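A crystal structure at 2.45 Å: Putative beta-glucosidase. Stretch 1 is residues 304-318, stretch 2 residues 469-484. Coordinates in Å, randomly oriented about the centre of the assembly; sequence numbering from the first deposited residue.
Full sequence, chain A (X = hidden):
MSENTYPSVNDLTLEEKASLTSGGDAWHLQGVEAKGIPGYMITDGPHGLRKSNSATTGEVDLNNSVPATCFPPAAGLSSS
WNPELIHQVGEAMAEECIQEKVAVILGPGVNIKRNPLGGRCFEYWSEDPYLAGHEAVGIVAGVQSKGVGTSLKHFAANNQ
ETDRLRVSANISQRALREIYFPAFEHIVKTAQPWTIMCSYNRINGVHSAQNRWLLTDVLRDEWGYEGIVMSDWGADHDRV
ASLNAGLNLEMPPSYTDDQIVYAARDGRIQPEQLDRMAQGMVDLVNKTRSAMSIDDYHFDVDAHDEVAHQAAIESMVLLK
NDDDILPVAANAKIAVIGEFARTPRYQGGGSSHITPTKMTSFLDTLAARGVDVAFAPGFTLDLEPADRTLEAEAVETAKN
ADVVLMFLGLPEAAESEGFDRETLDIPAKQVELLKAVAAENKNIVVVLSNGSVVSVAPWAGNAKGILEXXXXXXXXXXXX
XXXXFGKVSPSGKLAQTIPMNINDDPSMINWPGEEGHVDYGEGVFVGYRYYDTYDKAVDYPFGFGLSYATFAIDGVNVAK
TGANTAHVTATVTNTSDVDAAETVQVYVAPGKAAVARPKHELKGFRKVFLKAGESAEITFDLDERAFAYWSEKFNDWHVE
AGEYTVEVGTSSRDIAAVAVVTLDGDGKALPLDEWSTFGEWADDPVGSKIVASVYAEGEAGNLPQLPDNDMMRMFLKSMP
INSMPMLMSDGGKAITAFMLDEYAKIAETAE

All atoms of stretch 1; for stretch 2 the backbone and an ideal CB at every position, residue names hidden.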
# COMPACT_ATOMS: atom_id res chain seq x y z
N HIS A 304 21.54 -5.44 4.44
CA HIS A 304 20.30 -4.70 4.23
C HIS A 304 20.15 -4.30 2.76
O HIS A 304 19.03 -4.29 2.23
CB HIS A 304 20.28 -3.45 5.12
CG HIS A 304 20.09 -3.74 6.57
ND1 HIS A 304 19.84 -2.76 7.50
CD2 HIS A 304 20.13 -4.91 7.26
CE1 HIS A 304 19.72 -3.30 8.70
NE2 HIS A 304 19.90 -4.60 8.58
N ASP A 305 21.26 -4.00 2.09
CA ASP A 305 21.20 -3.67 0.67
C ASP A 305 20.76 -4.86 -0.16
O ASP A 305 20.15 -4.69 -1.22
CB ASP A 305 22.55 -3.15 0.19
CG ASP A 305 22.54 -2.76 -1.26
OD1 ASP A 305 21.71 -1.91 -1.65
OD2 ASP A 305 23.37 -3.30 -2.03
N GLU A 306 21.06 -6.08 0.31
CA GLU A 306 20.61 -7.27 -0.40
C GLU A 306 19.12 -7.51 -0.19
O GLU A 306 18.44 -7.99 -1.11
CB GLU A 306 21.40 -8.49 0.07
CG GLU A 306 22.84 -8.49 -0.38
CD GLU A 306 23.65 -9.60 0.26
OE1 GLU A 306 23.08 -10.33 1.10
OE2 GLU A 306 24.84 -9.75 -0.09
N VAL A 307 18.60 -7.19 0.99
CA VAL A 307 17.15 -7.23 1.17
C VAL A 307 16.48 -6.24 0.22
O VAL A 307 15.47 -6.56 -0.41
CB VAL A 307 16.80 -6.95 2.65
CG1 VAL A 307 15.29 -6.85 2.84
CG2 VAL A 307 17.38 -8.05 3.54
N ALA A 308 17.06 -5.05 0.08
CA ALA A 308 16.56 -4.08 -0.89
C ALA A 308 16.71 -4.58 -2.32
O ALA A 308 15.88 -4.27 -3.18
CB ALA A 308 17.29 -2.74 -0.72
N HIS A 309 17.77 -5.34 -2.59
CA HIS A 309 17.94 -5.93 -3.92
C HIS A 309 16.81 -6.90 -4.23
O HIS A 309 16.20 -6.84 -5.30
CB HIS A 309 19.30 -6.62 -4.00
CG HIS A 309 19.66 -7.12 -5.37
ND1 HIS A 309 18.89 -6.85 -6.49
CD2 HIS A 309 20.70 -7.87 -5.81
CE1 HIS A 309 19.45 -7.41 -7.55
NE2 HIS A 309 20.54 -8.04 -7.16
N GLN A 310 16.51 -7.81 -3.29
CA GLN A 310 15.42 -8.75 -3.51
C GLN A 310 14.07 -8.05 -3.51
O GLN A 310 13.20 -8.37 -4.33
CB GLN A 310 15.46 -9.86 -2.46
CG GLN A 310 14.37 -10.92 -2.66
CD GLN A 310 14.48 -11.65 -4.00
OE1 GLN A 310 15.57 -11.80 -4.56
NE2 GLN A 310 13.34 -12.09 -4.53
N ALA A 311 13.88 -7.08 -2.61
CA ALA A 311 12.64 -6.31 -2.61
C ALA A 311 12.47 -5.54 -3.92
O ALA A 311 11.34 -5.36 -4.40
CB ALA A 311 12.61 -5.35 -1.42
N ALA A 312 13.57 -5.06 -4.50
CA ALA A 312 13.48 -4.34 -5.76
C ALA A 312 13.11 -5.27 -6.91
O ALA A 312 12.34 -4.90 -7.80
CB ALA A 312 14.79 -3.61 -6.06
N ILE A 313 13.67 -6.49 -6.91
CA ILE A 313 13.36 -7.45 -7.96
C ILE A 313 11.86 -7.72 -8.02
O ILE A 313 11.25 -7.74 -9.10
CB ILE A 313 14.15 -8.75 -7.75
CG1 ILE A 313 15.64 -8.51 -8.00
CG2 ILE A 313 13.62 -9.86 -8.62
CD1 ILE A 313 16.48 -9.76 -7.88
N GLU A 314 11.24 -7.93 -6.86
CA GLU A 314 9.82 -8.27 -6.80
C GLU A 314 8.90 -7.06 -6.84
O GLU A 314 7.70 -7.20 -6.60
CB GLU A 314 9.56 -9.12 -5.56
CG GLU A 314 10.38 -10.39 -5.58
CD GLU A 314 9.87 -11.44 -4.62
OE1 GLU A 314 8.65 -11.49 -4.36
OE2 GLU A 314 10.71 -12.22 -4.13
N SER A 315 9.42 -5.88 -7.15
CA SER A 315 8.60 -4.69 -7.30
C SER A 315 8.26 -4.39 -8.75
O SER A 315 7.56 -3.41 -9.02
CB SER A 315 9.30 -3.48 -6.68
OG SER A 315 9.40 -3.65 -5.27
N MET A 316 8.72 -5.22 -9.69
CA MET A 316 8.50 -5.00 -11.12
C MET A 316 7.36 -5.88 -11.62
O MET A 316 7.27 -7.05 -11.26
CB MET A 316 9.76 -5.32 -11.91
CG MET A 316 11.03 -4.82 -11.29
SD MET A 316 12.42 -5.27 -12.31
CE MET A 316 13.76 -4.94 -11.17
N VAL A 317 6.52 -5.31 -12.48
CA VAL A 317 5.46 -6.03 -13.16
C VAL A 317 5.75 -6.03 -14.66
O VAL A 317 5.95 -4.96 -15.25
CB VAL A 317 4.08 -5.42 -12.88
CG1 VAL A 317 2.99 -6.24 -13.56
CG2 VAL A 317 3.84 -5.31 -11.39
N LEU A 318 5.81 -7.22 -15.26
CA LEU A 318 5.96 -7.36 -16.71
C LEU A 318 4.58 -7.26 -17.36
O LEU A 318 3.74 -8.15 -17.19
CB LEU A 318 6.62 -8.70 -17.05
CG LEU A 318 6.95 -8.98 -18.52
CD1 LEU A 318 7.70 -7.83 -19.14
CD2 LEU A 318 7.74 -10.27 -18.65
N UNK A 469 8.35 -0.85 -13.53
CA UNK A 469 9.24 -1.02 -12.39
C UNK A 469 8.95 -0.05 -11.25
O UNK A 469 9.69 -0.06 -10.26
CB UNK A 469 10.69 -0.85 -12.84
N UNK A 470 7.91 0.77 -11.38
CA UNK A 470 7.49 1.71 -10.34
C UNK A 470 8.65 2.51 -9.77
O UNK A 470 9.37 3.19 -10.51
CB UNK A 470 6.79 0.96 -9.21
N UNK A 471 8.83 2.43 -8.46
CA UNK A 471 10.00 2.96 -7.77
C UNK A 471 10.66 1.81 -7.02
O UNK A 471 10.00 1.12 -6.23
CB UNK A 471 9.62 4.10 -6.82
N UNK A 472 11.95 1.60 -7.26
CA UNK A 472 12.64 0.39 -6.84
C UNK A 472 13.53 0.57 -5.62
O UNK A 472 14.02 -0.42 -5.08
CB UNK A 472 13.48 -0.14 -8.00
N UNK A 473 13.76 1.80 -5.18
CA UNK A 473 14.68 2.04 -4.08
C UNK A 473 16.12 2.06 -4.53
O UNK A 473 16.44 2.12 -5.73
CB UNK A 473 14.50 0.98 -3.00
N UNK A 474 17.02 1.99 -3.55
CA UNK A 474 18.44 2.20 -3.84
C UNK A 474 19.07 1.06 -4.63
O UNK A 474 20.14 1.24 -5.21
CB UNK A 474 19.21 2.39 -2.53
N UNK A 475 18.43 -0.12 -4.68
CA UNK A 475 18.99 -1.28 -5.35
C UNK A 475 18.32 -1.58 -6.69
O UNK A 475 18.39 -2.71 -7.17
CB UNK A 475 18.88 -2.50 -4.44
N UNK A 476 17.69 -0.58 -7.30
CA UNK A 476 17.00 -0.81 -8.56
C UNK A 476 17.93 -1.20 -9.69
O UNK A 476 17.58 -2.03 -10.54
CB UNK A 476 16.22 0.44 -8.96
N UNK A 477 19.13 -0.62 -9.73
CA UNK A 477 20.09 -0.91 -10.76
C UNK A 477 20.37 -2.39 -10.94
O UNK A 477 20.08 -2.98 -11.99
CB UNK A 477 21.40 -0.18 -10.45
N UNK A 478 20.95 -3.02 -9.92
CA UNK A 478 21.20 -4.47 -10.01
C UNK A 478 19.95 -5.29 -10.25
O UNK A 478 19.99 -6.28 -10.98
CB UNK A 478 21.87 -4.96 -8.73
N UNK A 479 18.82 -4.89 -9.66
CA UNK A 479 17.59 -5.65 -9.82
C UNK A 479 17.12 -5.63 -11.27
O UNK A 479 16.65 -6.64 -11.79
CB UNK A 479 16.50 -5.10 -8.90
N UNK A 480 17.22 -4.47 -11.93
CA UNK A 480 16.83 -4.37 -13.33
C UNK A 480 17.70 -5.26 -14.21
O UNK A 480 17.20 -5.91 -15.13
CB UNK A 480 16.92 -2.92 -13.80
N UNK A 481 19.01 -5.30 -13.93
CA UNK A 481 19.90 -6.14 -14.72
C UNK A 481 19.54 -7.61 -14.58
O UNK A 481 19.54 -8.36 -15.56
CB UNK A 481 21.35 -5.91 -14.30
N UNK A 482 19.20 -8.04 -13.36
CA UNK A 482 18.88 -9.45 -13.12
C UNK A 482 17.59 -9.86 -13.83
O UNK A 482 17.49 -10.98 -14.34
CB UNK A 482 18.76 -9.72 -11.62
N UNK A 483 16.61 -8.97 -13.89
CA UNK A 483 15.34 -9.31 -14.53
C UNK A 483 15.46 -9.22 -16.04
O UNK A 483 15.08 -10.14 -16.77
CB UNK A 483 14.22 -8.39 -14.03
N UNK A 484 16.00 -8.10 -16.53
CA UNK A 484 16.07 -7.85 -17.97
C UNK A 484 16.96 -8.88 -18.65
O UNK A 484 16.68 -9.31 -19.78
CB UNK A 484 16.59 -6.44 -18.25

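At position 469 CA-to-CB runs sideways, the ideal CB 4.3 Å from Met316 CG, so many small or medium side chains would suit; it is Ser469. Position 470 has a positive phi (47°) and points toward stretch 1, its ideal CB 4.4 Å from Ser315 O. Glycine would tolerate the backbone, yet a long or aromatic chain could reach Ser315 and Val317. Trp470 meets both with its ring edge, CD1 lying 3.2 Å from Ser315 O. Position 471 points away and stretch 1 sets no rule; it is Leu471.

At 472 the ideal CB stands 4.2 Å from Ala312 CB, with Ser315 CB and Met316 CG further along. A branched or flexible apolar chain would fit, and Leu472 brings CD2 to 3.7 Å from Ser315 CB.

Position 473, with phi/psi of 82/-167, would jam a CB against the preceding carbonyl O, which calls for glycine whatever stretch 1 offers: Gly473. At 474 the direction is sideways, but the Asp305 carboxylate lies ahead, so a donor long enough to reach it is favoured: Gln, Asn, Lys or Arg. Gln474 donates from NE2 to Asp305 OD1 at 2.8 Å.

Position 475 aims straight at the helix, its ideal CB only 3.6 Å from His309 N and 3.7 Å from Ala308 C. That closeness favours a very small residue, and Ala475 packs its CB 4.1 Å from Ala308 CB.

Positions 476 and 477 point away, leaving the choice open from this side; they are Gly476 and Gly477. Position 478, in the first turn of the helix, faces the His309 ring, with the ideal CB 3.6 Å from His309 CE1. Compact aliphatics suit, proline included; Pro478 lays CB over one ring face, 4.0 Å from the centroid.

At 479 the ideal CB is 3.6 Å from each of Ala312 CB, Ile313 CG1 and Met316 CE. With three walls so near, alanine is the natural reading, and Ala479 sits where the helices, crossing at -48°, approach to 8.3 Å between axes.

Position 480 points away, though a long apolar chain can return: Leu480 CD2 comes 3.8 Å from Met316 CE. Position 482 points toward His309 and Ile313, where a polar or acidic group could meet the imidazole; Asp482 OD2 lies 3.0 Å from His309 NE2, at the ring edge. At 483, where the ideal CB faces Met316 SD, an aliphatic fits: Val483 CG2 touches Met316 SD at 3.8 Å. Positions 481 and 484 turn sideways, out of contact, and hold Ala481 and Ile484.

Stretch 2 (469-484) SWLLGQAGGPALADVI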
# COMPACT_ATOMS: atom_id res chain seq x y z
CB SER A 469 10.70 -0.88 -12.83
OG SER A 469 10.96 0.40 -13.38
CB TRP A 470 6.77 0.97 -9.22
CG TRP A 470 5.58 0.19 -9.67
CD1 TRP A 470 5.48 -1.16 -9.79
CD2 TRP A 470 4.30 0.72 -10.05
NE1 TRP A 470 4.23 -1.51 -10.23
CE2 TRP A 470 3.48 -0.37 -10.39
CE3 TRP A 470 3.77 2.01 -10.14
CZ2 TRP A 470 2.16 -0.22 -10.82
CZ3 TRP A 470 2.46 2.16 -10.56
CH2 TRP A 470 1.67 1.05 -10.89
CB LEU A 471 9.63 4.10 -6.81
CG LEU A 471 9.03 5.37 -7.43
CD1 LEU A 471 8.66 6.39 -6.36
CD2 LEU A 471 9.99 5.98 -8.44
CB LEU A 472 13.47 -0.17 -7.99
CG LEU A 472 12.69 -0.64 -9.22
CD1 LEU A 472 13.64 -0.94 -10.36
CD2 LEU A 472 11.86 -1.86 -8.89
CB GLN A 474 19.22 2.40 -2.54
CG GLN A 474 19.43 1.13 -1.73
CD GLN A 474 20.26 1.37 -0.49
OE1 GLN A 474 20.14 2.41 0.16
NE2 GLN A 474 21.13 0.43 -0.16
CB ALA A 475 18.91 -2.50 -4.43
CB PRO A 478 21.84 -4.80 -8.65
CG PRO A 478 22.44 -3.51 -8.20
CD PRO A 478 21.51 -2.44 -8.68
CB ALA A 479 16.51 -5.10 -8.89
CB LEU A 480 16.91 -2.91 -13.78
CG LEU A 480 15.82 -1.97 -13.25
CD1 LEU A 480 16.17 -0.52 -13.55
CD2 LEU A 480 14.46 -2.34 -13.81
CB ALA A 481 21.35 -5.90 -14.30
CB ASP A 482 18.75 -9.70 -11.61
CG ASP A 482 20.09 -9.62 -10.90
OD1 ASP A 482 21.12 -9.47 -11.58
OD2 ASP A 482 20.09 -9.71 -9.65
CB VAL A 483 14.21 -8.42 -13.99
CG1 VAL A 483 12.95 -8.62 -14.82
CG2 VAL A 483 13.95 -8.72 -12.52
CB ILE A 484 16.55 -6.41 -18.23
CG1 ILE A 484 15.49 -5.41 -17.77
CG2 ILE A 484 16.92 -6.21 -19.69
CD1 ILE A 484 15.94 -3.97 -17.81
O HOH W 1 15.95 -0.91 -3.32
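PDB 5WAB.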